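Local coordinates for protein dihydroneopterin triphosphate diphosphatase (Escherichia coli O157:H7, PDB 5U7F) that probably hydrolyses dihydroneopterin triphosphate to the monophosphate and pyrophosphate in folate biosynthesis, and nucleoside triphosphates with a preference for dATP, at residues E45-A49 with P50-M54. Sequence-based numbering, arbitrary orientation.
Sequences EGETA and PQAAM
Thr48 and Gln51 exchange reciprocal hydrogen bonds at the start of helix 49-61, a textbook capping box. In one direction the backbone Thr48 N donates to the side-chain Gln51 OE1 at 2.8 Å; it approaches from above the amide plane, about 42° out of it, rather than on a lone pair. In the other, Gln51 N gives its hydrogen to Thr48 OG1 over 3.2 Å, with an N-H...O angle of 161°. Side-chain conformation serves the exchange: OG1 sits between the backbone N and the carbonyl carbon of Thr48 (chi1 65°), facing the first turn, while Gln51 CG lies anti to its carbonyl carbon and the chain, extended beyond it, runs back past that hydroxyl to the N-cap residue. The main chain takes over at once, Ala52 N bonding to Thr48 O at 3.0 Å and Ala53 N to Ala49 O.

Beyond these bonds, Gln51 OE1 also lies against the backbone of Glu47, 3.1 Å from its CA. The Glu47 side chain extends alongside the turn and sets its carboxylate beside Ala52, with OE2 3.6 Å from Ala52 CB. That same oxygen accepts from Glu44 N and forms a salt bridge with Arg55, tying the loop to the next turn of the helix. Pro50, in the first turn, has no N-H to offer, and its CD rests 3.3 Å from Thr48 OG1. Ala49 and Ala53 turn to the sheet, where both meet Ile12 and Phe103.

Within the Nudix box, the cap thus gives the Gln51 N-H a hydroxyl and the Thr48 N-H an amide oxygen, while the N-cap carbonyl takes the Ala52 N-H. The capping box marks the start of the helix and probably stabilises it there; this is the N-terminal end of the helix that goes on to supply the cobalt ligands Glu56 and Glu60.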
loop_
_atom_site.group_PDB
_atom_site.type_symbol
_atom_site.label_atom_id
_atom_site.label_comp_id
_atom_site.label_asym_id
_atom_site.label_seq_id
_atom_site.Cartn_x
_atom_site.Cartn_y
_atom_site.Cartn_z
ATOM N N GLU A 45 12.565 -10.370 7.230
ATOM C CA GLU A 45 13.178 -11.690 7.180
ATOM C C GLU A 45 12.315 -12.686 7.970
ATOM O O GLU A 45 11.827 -12.392 9.062
ATOM C CB GLU A 45 14.617 -11.644 7.719
ATOM C CG GLU A 45 15.654 -12.228 6.742
ATOM C CD GLU A 45 17.083 -11.763 7.010
ATOM O OE1 GLU A 45 17.846 -12.516 7.663
ATOM O OE2 GLU A 45 17.473 -10.665 6.532
ATOM N N GLY A 46 12.098 -13.855 7.390
ATOM C CA GLY A 46 11.287 -14.869 8.032
ATOM C C GLY A 46 9.780 -14.783 7.854
ATOM O O GLY A 46 9.089 -15.704 8.267
ATOM N N GLU A 47 9.261 -13.711 7.254
ATOM C CA GLU A 47 7.828 -13.635 6.982
ATOM C C GLU A 47 7.540 -13.688 5.477
ATOM O O GLU A 47 8.381 -13.384 4.634
ATOM C CB GLU A 47 7.191 -12.369 7.641
ATOM C CG GLU A 47 7.404 -11.035 6.928
ATOM C CD GLU A 47 6.792 -9.789 7.642
ATOM O OE1 GLU A 47 5.813 -9.916 8.426
ATOM O OE2 GLU A 47 7.302 -8.667 7.402
ATOM N N THR A 48 6.327 -14.108 5.150
ATOM C CA THR A 48 5.908 -14.186 3.767
ATOM C C THR A 48 5.255 -12.885 3.372
ATOM O O THR A 48 4.918 -12.105 4.233
ATOM C CB THR A 48 4.911 -15.294 3.543
ATOM O OG1 THR A 48 3.698 -14.990 4.269
ATOM C CG2 THR A 48 5.487 -16.659 3.983
ATOM N N ALA A 49 5.025 -12.708 2.070
ATOM C CA ALA A 49 4.381 -11.518 1.561
ATOM C C ALA A 49 2.988 -11.371 2.148
ATOM O O ALA A 49 2.653 -10.306 2.611
ATOM C CB ALA A 49 4.332 -11.531 0.077
ATOM N N PRO A 50 2.172 -12.437 2.139
ATOM C CA PRO A 50 0.866 -12.248 2.784
ATOM C C PRO A 50 0.932 -11.916 4.263
ATOM O O PRO A 50 0.057 -11.187 4.736
ATOM C CB PRO A 50 0.167 -13.589 2.612
ATOM C CG PRO A 50 0.886 -14.266 1.466
ATOM C CD PRO A 50 2.304 -13.756 1.490
ATOM N N GLN A 51 1.884 -12.471 4.997
ATOM C CA GLN A 51 2.025 -12.101 6.407
ATOM C C GLN A 51 2.352 -10.626 6.535
ATOM O O GLN A 51 1.848 -9.922 7.420
ATOM C CB GLN A 51 3.099 -12.937 7.094
ATOM C CG GLN A 51 2.681 -14.372 7.469
ATOM C CD GLN A 51 3.869 -15.296 7.727
ATOM O OE1 GLN A 51 5.023 -14.916 7.532
ATOM N NE2 GLN A 51 3.588 -16.532 8.160
ATOM N N ALA A 52 3.204 -10.144 5.644
ATOM C CA ALA A 52 3.660 -8.778 5.748
ATOM C C ALA A 52 2.499 -7.828 5.452
ATOM O O ALA A 52 2.323 -6.811 6.116
ATOM C CB ALA A 52 4.835 -8.534 4.809
ATOM N N ALA A 53 1.703 -8.190 4.459
ATOM C CA ALA A 53 0.554 -7.421 4.058
ATOM C C ALA A 53 -0.450 -7.295 5.226
ATOM O O ALA A 53 -0.843 -6.189 5.587
ATOM C CB ALA A 53 -0.107 -8.053 2.854
ATOM N N MET A 54 -0.804 -8.421 5.834
ATOM C CA MET A 54 -1.724 -8.385 6.965
ATOM C C MET A 54 -1.127 -7.557 8.101
ATOM O O MET A 54 -1.842 -6.780 8.736
ATOM C CB MET A 54 -2.058 -9.789 7.449
ATOM C CG MET A 54 -3.198 -10.427 6.670
ATOM S SD MET A 54 -3.899 -11.840 7.535
ATOM C CE MET A 54 -2.415 -12.777 7.934
#